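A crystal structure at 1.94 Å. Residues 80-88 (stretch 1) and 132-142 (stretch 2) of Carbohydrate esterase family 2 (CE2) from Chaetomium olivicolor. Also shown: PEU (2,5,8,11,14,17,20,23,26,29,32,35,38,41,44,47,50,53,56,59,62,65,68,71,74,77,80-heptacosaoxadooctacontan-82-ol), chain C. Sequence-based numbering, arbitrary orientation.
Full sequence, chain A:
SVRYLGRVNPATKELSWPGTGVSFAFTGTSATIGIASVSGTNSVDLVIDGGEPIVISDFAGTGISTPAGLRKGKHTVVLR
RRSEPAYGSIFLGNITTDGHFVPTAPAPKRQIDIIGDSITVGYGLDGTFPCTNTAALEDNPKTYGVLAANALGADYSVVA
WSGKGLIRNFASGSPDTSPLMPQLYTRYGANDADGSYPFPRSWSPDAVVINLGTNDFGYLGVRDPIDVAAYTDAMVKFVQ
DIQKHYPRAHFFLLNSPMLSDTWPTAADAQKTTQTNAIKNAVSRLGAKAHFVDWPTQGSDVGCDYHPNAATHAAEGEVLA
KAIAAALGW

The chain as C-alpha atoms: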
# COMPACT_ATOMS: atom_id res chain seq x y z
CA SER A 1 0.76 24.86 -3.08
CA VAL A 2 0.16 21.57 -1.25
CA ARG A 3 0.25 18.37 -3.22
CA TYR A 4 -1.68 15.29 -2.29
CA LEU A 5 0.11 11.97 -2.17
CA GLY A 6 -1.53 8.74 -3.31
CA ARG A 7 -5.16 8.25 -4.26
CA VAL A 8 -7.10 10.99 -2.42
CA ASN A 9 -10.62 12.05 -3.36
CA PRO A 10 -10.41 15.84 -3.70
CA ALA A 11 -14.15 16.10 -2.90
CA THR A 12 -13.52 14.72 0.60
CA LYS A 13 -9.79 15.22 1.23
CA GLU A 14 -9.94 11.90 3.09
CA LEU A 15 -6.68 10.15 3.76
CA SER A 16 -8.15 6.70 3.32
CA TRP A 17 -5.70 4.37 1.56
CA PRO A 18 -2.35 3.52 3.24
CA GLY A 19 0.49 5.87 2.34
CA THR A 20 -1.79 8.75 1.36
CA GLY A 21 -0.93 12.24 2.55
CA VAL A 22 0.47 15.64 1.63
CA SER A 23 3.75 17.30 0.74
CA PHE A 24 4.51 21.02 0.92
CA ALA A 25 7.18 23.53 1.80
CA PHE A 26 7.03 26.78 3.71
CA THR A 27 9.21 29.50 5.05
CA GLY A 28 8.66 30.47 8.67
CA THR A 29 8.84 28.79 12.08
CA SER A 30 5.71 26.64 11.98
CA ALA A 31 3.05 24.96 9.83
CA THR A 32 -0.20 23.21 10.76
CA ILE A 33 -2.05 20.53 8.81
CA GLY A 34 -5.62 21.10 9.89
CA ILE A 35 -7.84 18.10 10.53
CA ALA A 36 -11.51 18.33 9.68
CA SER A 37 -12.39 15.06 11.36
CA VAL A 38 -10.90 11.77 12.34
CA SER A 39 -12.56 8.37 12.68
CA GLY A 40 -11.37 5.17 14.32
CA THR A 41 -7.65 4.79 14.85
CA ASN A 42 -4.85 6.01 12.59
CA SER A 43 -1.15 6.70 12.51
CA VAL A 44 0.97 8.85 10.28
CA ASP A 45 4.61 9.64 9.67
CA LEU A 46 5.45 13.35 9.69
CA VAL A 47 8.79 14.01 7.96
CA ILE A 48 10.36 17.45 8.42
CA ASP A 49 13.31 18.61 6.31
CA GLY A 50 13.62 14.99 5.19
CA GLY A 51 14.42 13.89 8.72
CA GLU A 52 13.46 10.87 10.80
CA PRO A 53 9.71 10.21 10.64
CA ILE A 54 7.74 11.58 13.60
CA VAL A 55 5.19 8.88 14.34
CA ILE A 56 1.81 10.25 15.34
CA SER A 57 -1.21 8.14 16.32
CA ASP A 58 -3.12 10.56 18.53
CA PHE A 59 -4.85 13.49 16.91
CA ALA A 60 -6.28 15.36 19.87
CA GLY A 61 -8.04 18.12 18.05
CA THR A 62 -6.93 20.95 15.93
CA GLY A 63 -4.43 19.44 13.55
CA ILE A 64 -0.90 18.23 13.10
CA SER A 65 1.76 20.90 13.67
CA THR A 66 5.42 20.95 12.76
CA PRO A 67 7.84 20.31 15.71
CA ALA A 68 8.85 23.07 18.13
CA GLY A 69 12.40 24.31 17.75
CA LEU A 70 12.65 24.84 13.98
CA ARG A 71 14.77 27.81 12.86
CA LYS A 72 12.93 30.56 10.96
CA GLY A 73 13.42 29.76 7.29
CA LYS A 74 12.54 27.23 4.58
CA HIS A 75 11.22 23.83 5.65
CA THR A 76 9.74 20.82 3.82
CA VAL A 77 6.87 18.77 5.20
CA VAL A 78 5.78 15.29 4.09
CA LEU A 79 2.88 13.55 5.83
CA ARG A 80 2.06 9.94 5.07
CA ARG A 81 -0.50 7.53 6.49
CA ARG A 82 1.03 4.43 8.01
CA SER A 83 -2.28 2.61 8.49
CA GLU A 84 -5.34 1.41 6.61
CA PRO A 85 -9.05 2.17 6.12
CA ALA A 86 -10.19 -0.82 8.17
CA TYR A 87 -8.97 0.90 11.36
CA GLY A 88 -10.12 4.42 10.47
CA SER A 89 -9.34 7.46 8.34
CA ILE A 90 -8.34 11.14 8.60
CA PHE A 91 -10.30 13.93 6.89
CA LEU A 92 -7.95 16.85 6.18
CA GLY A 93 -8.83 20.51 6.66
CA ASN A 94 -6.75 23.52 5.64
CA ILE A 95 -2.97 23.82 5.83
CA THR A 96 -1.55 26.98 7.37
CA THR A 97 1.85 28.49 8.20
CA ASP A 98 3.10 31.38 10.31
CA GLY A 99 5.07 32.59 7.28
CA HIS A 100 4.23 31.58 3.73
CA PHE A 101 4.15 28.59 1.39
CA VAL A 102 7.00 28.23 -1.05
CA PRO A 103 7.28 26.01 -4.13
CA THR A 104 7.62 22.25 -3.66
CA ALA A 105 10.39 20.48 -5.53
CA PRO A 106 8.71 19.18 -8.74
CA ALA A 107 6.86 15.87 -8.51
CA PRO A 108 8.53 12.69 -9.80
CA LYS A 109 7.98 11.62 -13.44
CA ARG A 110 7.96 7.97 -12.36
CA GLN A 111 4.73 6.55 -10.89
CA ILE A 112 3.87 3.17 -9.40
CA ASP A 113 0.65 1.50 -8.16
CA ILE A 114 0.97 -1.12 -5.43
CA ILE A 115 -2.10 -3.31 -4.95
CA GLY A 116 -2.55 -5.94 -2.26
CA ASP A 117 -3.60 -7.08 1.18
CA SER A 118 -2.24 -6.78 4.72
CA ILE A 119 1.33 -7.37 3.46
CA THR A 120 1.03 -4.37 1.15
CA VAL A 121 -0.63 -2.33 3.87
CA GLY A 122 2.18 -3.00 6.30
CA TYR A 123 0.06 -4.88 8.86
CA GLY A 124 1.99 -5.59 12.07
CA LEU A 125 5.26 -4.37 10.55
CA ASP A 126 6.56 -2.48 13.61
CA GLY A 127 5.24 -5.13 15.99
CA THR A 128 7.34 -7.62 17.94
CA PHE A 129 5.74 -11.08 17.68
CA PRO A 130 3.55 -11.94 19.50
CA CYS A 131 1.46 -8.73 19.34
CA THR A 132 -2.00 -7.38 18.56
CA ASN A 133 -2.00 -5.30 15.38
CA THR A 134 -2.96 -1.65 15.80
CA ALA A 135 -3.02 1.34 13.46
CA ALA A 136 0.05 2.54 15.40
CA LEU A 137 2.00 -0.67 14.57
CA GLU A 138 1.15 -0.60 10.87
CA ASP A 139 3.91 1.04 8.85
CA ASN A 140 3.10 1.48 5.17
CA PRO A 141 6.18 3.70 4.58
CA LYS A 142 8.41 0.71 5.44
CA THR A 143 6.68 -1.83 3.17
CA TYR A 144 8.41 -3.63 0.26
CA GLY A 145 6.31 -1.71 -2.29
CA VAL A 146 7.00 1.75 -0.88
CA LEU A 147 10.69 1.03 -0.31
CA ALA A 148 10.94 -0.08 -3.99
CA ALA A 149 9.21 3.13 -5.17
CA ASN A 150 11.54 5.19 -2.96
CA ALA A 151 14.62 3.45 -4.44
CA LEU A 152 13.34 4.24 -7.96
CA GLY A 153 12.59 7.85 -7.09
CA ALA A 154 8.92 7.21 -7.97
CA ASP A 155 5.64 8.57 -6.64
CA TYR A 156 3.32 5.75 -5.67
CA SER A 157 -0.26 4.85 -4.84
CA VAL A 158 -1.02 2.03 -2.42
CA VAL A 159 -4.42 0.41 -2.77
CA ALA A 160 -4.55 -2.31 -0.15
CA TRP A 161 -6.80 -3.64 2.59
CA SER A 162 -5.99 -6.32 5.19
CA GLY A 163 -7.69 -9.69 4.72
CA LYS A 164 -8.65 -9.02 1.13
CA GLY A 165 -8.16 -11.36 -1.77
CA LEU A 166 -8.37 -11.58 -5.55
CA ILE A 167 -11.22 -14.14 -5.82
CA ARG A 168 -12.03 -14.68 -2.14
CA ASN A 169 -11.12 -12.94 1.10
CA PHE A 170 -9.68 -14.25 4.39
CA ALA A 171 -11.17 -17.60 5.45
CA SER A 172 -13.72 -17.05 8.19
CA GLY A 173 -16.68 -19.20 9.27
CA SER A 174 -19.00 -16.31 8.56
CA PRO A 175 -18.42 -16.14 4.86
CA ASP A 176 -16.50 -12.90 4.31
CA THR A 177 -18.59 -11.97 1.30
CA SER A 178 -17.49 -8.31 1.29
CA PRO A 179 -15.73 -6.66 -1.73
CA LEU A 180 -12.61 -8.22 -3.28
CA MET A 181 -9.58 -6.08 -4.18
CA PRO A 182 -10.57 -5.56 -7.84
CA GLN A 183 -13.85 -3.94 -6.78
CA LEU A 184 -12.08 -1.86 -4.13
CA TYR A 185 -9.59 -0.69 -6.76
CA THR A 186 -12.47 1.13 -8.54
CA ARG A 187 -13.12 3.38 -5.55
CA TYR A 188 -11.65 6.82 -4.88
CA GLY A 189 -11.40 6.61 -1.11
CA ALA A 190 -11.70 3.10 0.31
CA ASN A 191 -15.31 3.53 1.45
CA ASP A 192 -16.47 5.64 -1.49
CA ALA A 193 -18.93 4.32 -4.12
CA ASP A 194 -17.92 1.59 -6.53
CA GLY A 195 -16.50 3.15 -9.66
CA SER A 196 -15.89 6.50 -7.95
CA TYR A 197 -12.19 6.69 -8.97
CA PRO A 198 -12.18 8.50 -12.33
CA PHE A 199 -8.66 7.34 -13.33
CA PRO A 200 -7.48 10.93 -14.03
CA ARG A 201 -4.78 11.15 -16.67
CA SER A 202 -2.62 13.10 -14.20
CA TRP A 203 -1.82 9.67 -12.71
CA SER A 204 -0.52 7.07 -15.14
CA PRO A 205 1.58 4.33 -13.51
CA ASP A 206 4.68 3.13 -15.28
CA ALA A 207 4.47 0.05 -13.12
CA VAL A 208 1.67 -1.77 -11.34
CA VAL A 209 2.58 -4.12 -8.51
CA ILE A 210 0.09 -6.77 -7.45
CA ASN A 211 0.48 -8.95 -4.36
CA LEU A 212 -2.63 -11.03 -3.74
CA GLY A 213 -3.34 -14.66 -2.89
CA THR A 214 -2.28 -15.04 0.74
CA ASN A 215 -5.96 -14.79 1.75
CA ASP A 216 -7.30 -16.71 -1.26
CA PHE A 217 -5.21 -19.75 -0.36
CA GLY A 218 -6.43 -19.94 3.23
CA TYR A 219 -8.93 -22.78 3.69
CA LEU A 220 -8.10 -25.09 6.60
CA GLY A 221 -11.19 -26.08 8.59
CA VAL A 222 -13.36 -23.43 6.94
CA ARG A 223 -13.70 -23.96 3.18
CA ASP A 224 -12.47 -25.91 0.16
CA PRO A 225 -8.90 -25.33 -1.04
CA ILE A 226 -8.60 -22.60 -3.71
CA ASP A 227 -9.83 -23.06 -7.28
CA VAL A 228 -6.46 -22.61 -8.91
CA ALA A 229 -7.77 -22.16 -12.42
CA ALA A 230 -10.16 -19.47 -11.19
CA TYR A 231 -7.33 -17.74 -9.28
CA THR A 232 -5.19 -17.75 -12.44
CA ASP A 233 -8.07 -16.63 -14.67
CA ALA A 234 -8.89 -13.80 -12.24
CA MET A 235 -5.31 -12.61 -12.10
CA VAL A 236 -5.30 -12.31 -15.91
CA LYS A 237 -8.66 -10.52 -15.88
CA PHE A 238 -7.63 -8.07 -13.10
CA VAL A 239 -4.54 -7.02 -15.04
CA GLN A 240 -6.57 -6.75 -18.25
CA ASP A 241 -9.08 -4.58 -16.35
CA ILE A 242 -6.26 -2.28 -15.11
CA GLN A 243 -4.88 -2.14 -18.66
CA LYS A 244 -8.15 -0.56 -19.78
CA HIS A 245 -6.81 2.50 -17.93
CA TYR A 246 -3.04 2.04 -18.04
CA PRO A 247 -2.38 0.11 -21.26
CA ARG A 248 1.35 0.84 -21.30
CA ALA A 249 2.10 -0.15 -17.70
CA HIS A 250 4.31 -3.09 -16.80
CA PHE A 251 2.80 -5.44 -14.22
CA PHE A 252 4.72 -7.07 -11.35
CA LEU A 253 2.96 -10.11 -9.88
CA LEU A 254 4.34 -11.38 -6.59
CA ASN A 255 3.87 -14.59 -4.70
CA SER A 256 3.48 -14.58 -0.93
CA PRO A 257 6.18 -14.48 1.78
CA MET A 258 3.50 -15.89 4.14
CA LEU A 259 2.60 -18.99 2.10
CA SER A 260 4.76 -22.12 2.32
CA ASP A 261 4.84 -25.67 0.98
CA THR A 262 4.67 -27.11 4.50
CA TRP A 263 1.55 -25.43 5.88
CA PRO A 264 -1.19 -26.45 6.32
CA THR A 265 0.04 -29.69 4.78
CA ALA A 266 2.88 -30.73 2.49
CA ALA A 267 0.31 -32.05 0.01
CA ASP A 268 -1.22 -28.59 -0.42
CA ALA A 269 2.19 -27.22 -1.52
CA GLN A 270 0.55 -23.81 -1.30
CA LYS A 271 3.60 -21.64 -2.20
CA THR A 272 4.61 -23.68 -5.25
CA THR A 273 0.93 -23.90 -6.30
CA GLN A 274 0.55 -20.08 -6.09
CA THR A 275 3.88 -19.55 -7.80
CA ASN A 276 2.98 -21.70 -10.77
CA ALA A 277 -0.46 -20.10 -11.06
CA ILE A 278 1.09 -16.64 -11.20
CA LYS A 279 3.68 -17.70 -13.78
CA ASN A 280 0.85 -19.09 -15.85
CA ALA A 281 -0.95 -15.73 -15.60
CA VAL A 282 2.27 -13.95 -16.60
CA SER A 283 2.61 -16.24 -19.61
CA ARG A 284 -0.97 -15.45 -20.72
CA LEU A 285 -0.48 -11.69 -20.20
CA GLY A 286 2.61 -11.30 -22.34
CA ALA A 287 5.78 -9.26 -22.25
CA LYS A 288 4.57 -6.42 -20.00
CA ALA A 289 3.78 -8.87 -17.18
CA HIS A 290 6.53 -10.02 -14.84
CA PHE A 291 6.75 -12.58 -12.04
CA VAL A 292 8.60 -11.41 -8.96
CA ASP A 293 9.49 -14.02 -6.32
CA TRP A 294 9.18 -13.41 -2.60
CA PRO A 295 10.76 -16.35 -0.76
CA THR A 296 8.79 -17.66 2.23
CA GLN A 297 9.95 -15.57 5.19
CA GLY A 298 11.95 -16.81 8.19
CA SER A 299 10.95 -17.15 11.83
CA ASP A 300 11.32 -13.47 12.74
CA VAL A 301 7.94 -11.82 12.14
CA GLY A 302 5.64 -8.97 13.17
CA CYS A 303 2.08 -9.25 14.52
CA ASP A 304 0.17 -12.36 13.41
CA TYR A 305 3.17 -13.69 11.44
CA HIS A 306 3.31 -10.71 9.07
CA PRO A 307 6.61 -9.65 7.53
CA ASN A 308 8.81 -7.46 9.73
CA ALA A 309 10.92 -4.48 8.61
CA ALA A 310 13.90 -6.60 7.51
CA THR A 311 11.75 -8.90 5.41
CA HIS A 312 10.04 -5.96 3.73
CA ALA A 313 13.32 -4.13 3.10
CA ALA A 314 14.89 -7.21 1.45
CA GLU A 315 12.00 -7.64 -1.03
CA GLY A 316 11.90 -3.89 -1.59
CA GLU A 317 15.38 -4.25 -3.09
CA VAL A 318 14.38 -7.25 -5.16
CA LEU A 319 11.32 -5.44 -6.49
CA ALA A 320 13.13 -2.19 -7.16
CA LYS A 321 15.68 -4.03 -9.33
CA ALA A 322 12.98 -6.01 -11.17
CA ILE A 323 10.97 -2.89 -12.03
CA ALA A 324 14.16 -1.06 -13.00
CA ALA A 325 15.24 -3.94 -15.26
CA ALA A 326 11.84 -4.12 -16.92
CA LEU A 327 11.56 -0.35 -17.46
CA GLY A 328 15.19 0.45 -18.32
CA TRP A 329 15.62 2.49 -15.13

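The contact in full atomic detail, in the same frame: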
# COMPACT_ATOMS: atom_id res chain seq x y z
N ARG A 80 2.59 11.14 5.68
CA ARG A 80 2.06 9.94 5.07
C ARG A 80 1.38 8.99 6.05
O ARG A 80 1.90 8.76 7.15
CB ARG A 80 3.17 9.21 4.36
CG ARG A 80 3.42 9.78 2.97
CD ARG A 80 4.42 8.95 2.33
NE ARG A 80 4.91 9.43 1.03
CZ ARG A 80 4.28 9.27 -0.13
NH1 ARG A 80 3.06 8.75 -0.18
NH2 ARG A 80 4.87 9.67 -1.25
N ARG A 81 0.22 8.48 5.69
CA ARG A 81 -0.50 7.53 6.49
C ARG A 81 0.27 6.23 6.58
O ARG A 81 0.62 5.67 5.61
CB ARG A 81 -1.83 7.19 5.85
CG ARG A 81 -3.06 7.63 6.57
CD ARG A 81 -4.26 7.46 5.69
NE ARG A 81 -5.10 6.31 5.86
CZ ARG A 81 -5.73 5.98 6.97
NH1 ARG A 81 -5.51 6.64 8.06
NH2 ARG A 81 -6.52 4.96 6.99
N ARG A 82 0.41 5.73 7.78
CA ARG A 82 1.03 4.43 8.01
C ARG A 82 0.01 3.29 7.91
O ARG A 82 0.38 2.14 7.63
CB ARG A 82 1.66 4.39 9.42
CG ARG A 82 2.81 5.35 9.65
CD ARG A 82 2.99 5.64 11.12
NE ARG A 82 3.27 4.46 11.93
CZ ARG A 82 4.49 3.93 12.10
NH1 ARG A 82 5.56 4.46 11.52
NH2 ARG A 82 4.65 2.86 12.89
N SER A 83 -1.25 3.61 8.21
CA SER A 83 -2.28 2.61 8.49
C SER A 83 -3.37 2.55 7.43
O SER A 83 -3.28 3.23 6.40
CB SER A 83 -2.91 2.88 9.87
OG SER A 83 -3.44 4.19 9.94
N GLU A 84 -4.42 1.78 7.69
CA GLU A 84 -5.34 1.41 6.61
C GLU A 84 -6.81 1.74 6.93
O GLU A 84 -7.17 1.97 8.09
CB GLU A 84 -5.20 -0.09 6.32
CG GLU A 84 -5.75 -0.96 7.48
CD GLU A 84 -5.62 -2.45 7.18
OE1 GLU A 84 -6.31 -2.93 6.23
OE2 GLU A 84 -4.83 -3.12 7.89
N PRO A 85 -7.66 1.75 5.91
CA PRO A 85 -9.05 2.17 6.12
C PRO A 85 -9.81 1.34 7.15
O PRO A 85 -10.69 1.87 7.82
CB PRO A 85 -9.70 2.01 4.74
CG PRO A 85 -8.62 1.67 3.79
CD PRO A 85 -7.31 1.65 4.48
N ALA A 86 -9.44 0.07 7.29
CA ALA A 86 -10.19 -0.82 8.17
C ALA A 86 -10.16 -0.31 9.61
O ALA A 86 -11.08 -0.59 10.37
CB ALA A 86 -9.64 -2.25 8.12
N TYR A 87 -9.11 0.42 9.98
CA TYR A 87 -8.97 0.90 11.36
C TYR A 87 -9.53 2.31 11.54
O TYR A 87 -9.94 2.69 12.63
CB TYR A 87 -7.50 0.86 11.81
CG TYR A 87 -7.00 -0.54 12.14
CD1 TYR A 87 -7.22 -1.10 13.40
CD2 TYR A 87 -6.35 -1.31 11.18
CE1 TYR A 87 -6.78 -2.39 13.69
CE2 TYR A 87 -5.90 -2.60 11.47
CZ TYR A 87 -6.12 -3.13 12.73
OH TYR A 87 -5.68 -4.42 12.99
N GLY A 88 -9.52 3.09 10.45
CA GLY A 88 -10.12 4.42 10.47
C GLY A 88 -9.60 5.27 9.33
O GLY A 88 -8.90 4.77 8.46
N THR A 132 -0.75 -7.75 19.22
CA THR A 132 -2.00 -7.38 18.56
C THR A 132 -1.77 -6.20 17.61
O THR A 132 -1.22 -5.17 18.00
CB THR A 132 -3.09 -7.04 19.59
OG1 THR A 132 -3.40 -8.24 20.31
CG2 THR A 132 -4.34 -6.54 18.90
N ASN A 133 -2.16 -6.37 16.36
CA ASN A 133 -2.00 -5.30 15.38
C ASN A 133 -2.80 -4.09 15.81
O ASN A 133 -3.89 -4.23 16.38
CB ASN A 133 -2.46 -5.74 14.00
CG ASN A 133 -2.09 -4.72 12.92
OD1 ASN A 133 -0.92 -4.30 12.82
ND2 ASN A 133 -3.07 -4.33 12.11
N THR A 134 -2.26 -2.91 15.54
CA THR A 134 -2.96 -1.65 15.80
C THR A 134 -2.64 -0.73 14.64
O THR A 134 -1.67 -1.00 13.91
CB THR A 134 -2.50 -0.97 17.08
OG1 THR A 134 -1.11 -0.61 16.92
CG2 THR A 134 -2.66 -1.88 18.32
N ALA A 135 -3.40 0.34 14.46
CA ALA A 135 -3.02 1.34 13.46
C ALA A 135 -1.60 1.82 13.74
O ALA A 135 -0.80 2.02 12.82
CB ALA A 135 -4.00 2.55 13.47
N ALA A 136 -1.27 2.01 15.03
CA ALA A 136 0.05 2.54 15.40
C ALA A 136 1.19 1.60 14.95
O ALA A 136 2.27 2.07 14.60
CB ALA A 136 0.13 2.78 16.91
N LEU A 137 0.94 0.29 14.92
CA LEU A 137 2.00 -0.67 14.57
C LEU A 137 2.12 -0.90 13.06
O LEU A 137 3.11 -1.43 12.57
CB LEU A 137 1.77 -2.01 15.27
CG LEU A 137 2.03 -1.94 16.79
CD1 LEU A 137 1.82 -3.29 17.46
CD2 LEU A 137 3.46 -1.45 17.10
N GLU A 138 1.08 -0.51 12.32
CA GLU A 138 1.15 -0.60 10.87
C GLU A 138 2.16 0.42 10.38
O GLU A 138 2.30 1.50 10.96
CB GLU A 138 -0.24 -0.37 10.26
CG GLU A 138 -1.22 -1.42 10.72
CD GLU A 138 -2.44 -1.48 9.85
OE1 GLU A 138 -2.87 -0.38 9.41
OE2 GLU A 138 -2.96 -2.61 9.60
N ASP A 139 2.86 0.12 9.28
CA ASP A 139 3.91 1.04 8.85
C ASP A 139 4.06 0.99 7.33
O ASP A 139 5.04 0.47 6.82
CB ASP A 139 5.24 0.68 9.54
CG ASP A 139 6.28 1.80 9.48
OD1 ASP A 139 6.15 2.69 8.61
OD2 ASP A 139 7.24 1.79 10.31
N ASN A 140 3.07 1.54 6.62
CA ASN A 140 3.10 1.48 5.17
C ASN A 140 4.40 2.06 4.60
O ASN A 140 4.88 1.53 3.61
CB ASN A 140 1.87 2.20 4.56
CG ASN A 140 1.79 2.02 3.03
OD1 ASN A 140 1.97 2.99 2.27
ND2 ASN A 140 1.55 0.77 2.59
N PRO A 141 4.95 3.15 5.19
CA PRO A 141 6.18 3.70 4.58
C PRO A 141 7.39 2.75 4.62
O PRO A 141 8.42 3.05 3.96
CB PRO A 141 6.47 4.95 5.42
CG PRO A 141 5.10 5.42 5.92
CD PRO A 141 4.33 4.10 6.16
N LYS A 142 7.30 1.66 5.39
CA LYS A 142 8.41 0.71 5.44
C LYS A 142 8.14 -0.57 4.66
O LYS A 142 8.90 -1.53 4.75
CB LYS A 142 8.75 0.33 6.88
CG LYS A 142 9.44 1.49 7.64
CD LYS A 142 10.12 0.97 8.94
CE LYS A 142 10.95 2.07 9.60
NZ LYS A 142 11.67 1.55 10.84
CAA PEU C . -13.96 1.99 12.04
OAB PEU C . -13.87 0.67 12.59
CAC PEU C . -15.13 -0.10 12.48
CAD PEU C . -15.24 -1.57 13.04
OAE PEU C . -15.00 -1.67 14.46
CAF PEU C . -13.65 -1.29 14.87
CAG PEU C . -12.44 -2.19 14.58
OAH PEU C . -12.19 -2.60 13.22
CAI PEU C . -10.91 -3.29 13.12
CAJ PEU C . -10.73 -3.98 11.76
OAK PEU C . -9.42 -4.62 11.68
CAL PEU C . -9.44 -5.61 10.64
CAM PEU C . -8.12 -6.35 10.47
OAN PEU C . -8.46 -7.42 9.56
CAO PEU C . -7.39 -8.37 9.32
CAP PEU C . -8.24 -9.53 8.86
OAQ PEU C . -7.80 -10.85 8.46
CAR PEU C . -6.95 -11.61 9.37
CAS PEU C . -5.44 -11.29 9.52
OAT PEU C . -4.65 -11.51 8.28
CAU PEU C . -5.00 -10.68 7.13
CAV PEU C . -4.14 -11.01 5.90
OAW PEU C . -4.38 -10.22 4.71
O HOH W 1 -6.28 -5.47 15.29

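The contact joins the end of a strand and the loop after it, residues 80-88, to a largely irregular segment, residues 132-142, and buries 591 Å² counted over both sides. The backbones come nearest at Arg-82 and Asp-139, whose CA atoms lie 4.5 Å apart, and it is here that the two stretches are tied directly: Asn-140 N donates to Arg-82 O at 2.9 Å with an N-H...O angle of 153°. Beside this bond the ring of Pro-141 packs on Arg-82, with CD of Pro-141 3.8 Å from CA of Arg-82.

Arg-82 contributes the most covered area, 133 Å², and its guanidinium makes one hydrogen bond to a backbone carbonyl and one salt bridge to a carboxylate. The clearest bond runs from Arg-82 NH2 to Ala-136 O, 3.0 Å at 166°; that oxygen sits at the edge of the group, near its plane, where an N-H can point straight at it. Glu-138 O is a different case. Glu-138 O lies 3.3 Å from both Arg-82 NE and Arg-82 NH2, but over a face of the guanidinium, so the N-H directions miss it and neither pair qualifies as a hydrogen bond. Asp-139 stands over the same face. Asp-139 OD2 is 3.4 Å from Arg-82 NH1, a salt bridge, judged from the 3.4 Å separation of oppositely charged groups. The three guanidinium nitrogens also have hydrogen-bonding partners elsewhere in the structure, so NE is not left unsatisfied by its poor angle here.

The second polar centre is the carboxylate end of Glu-138, which comes nearer to the first stretch than its CA-to-CB direction would suggest. Glu-138 OE2 lies 2.6 Å from Glu-84 OE2. Two acid oxygens this close would repel if both were charged, so one group probably holds a proton and donates it, although the coordinates do not identify which. The same Glu-138 OE2 accepts from Asn-133 ND2 at 3.0 Å and 162°, a bond within its own stretch. Glu-138 OE1 approaches Ser-83 CA at 3.2 Å. Ser-83 OG and both carboxylate oxygens of Glu-84 find hydrogen bonds elsewhere in the structure.

Asn-133 ND2 serves both stretches, because it also donates to Tyr-87 OH across the contact, 2.8 Å at 146°. With Asn-133 OD1 satisfied elsewhere, the whole amide is accounted for. The Tyr-87 hydroxyl has a further partner in water 1, 2.6 Å from Tyr-87 OH; this water donates to Asn-133 O at 2.9 Å and so bridges the tyrosine to the backbone of the residue whose side chain already holds it.

The Tyr-87 ring is flanked on its two faces. Ala-135 N lies over one, 4.2 Å from Tyr-87 CD1, and the apolar contact beside it sets Tyr-87 CB 4.2 Å from Ala-135 CB. Over the opposite face runs the PEU chain, with PEU OAK 3.8 Å from Tyr-87 CZ.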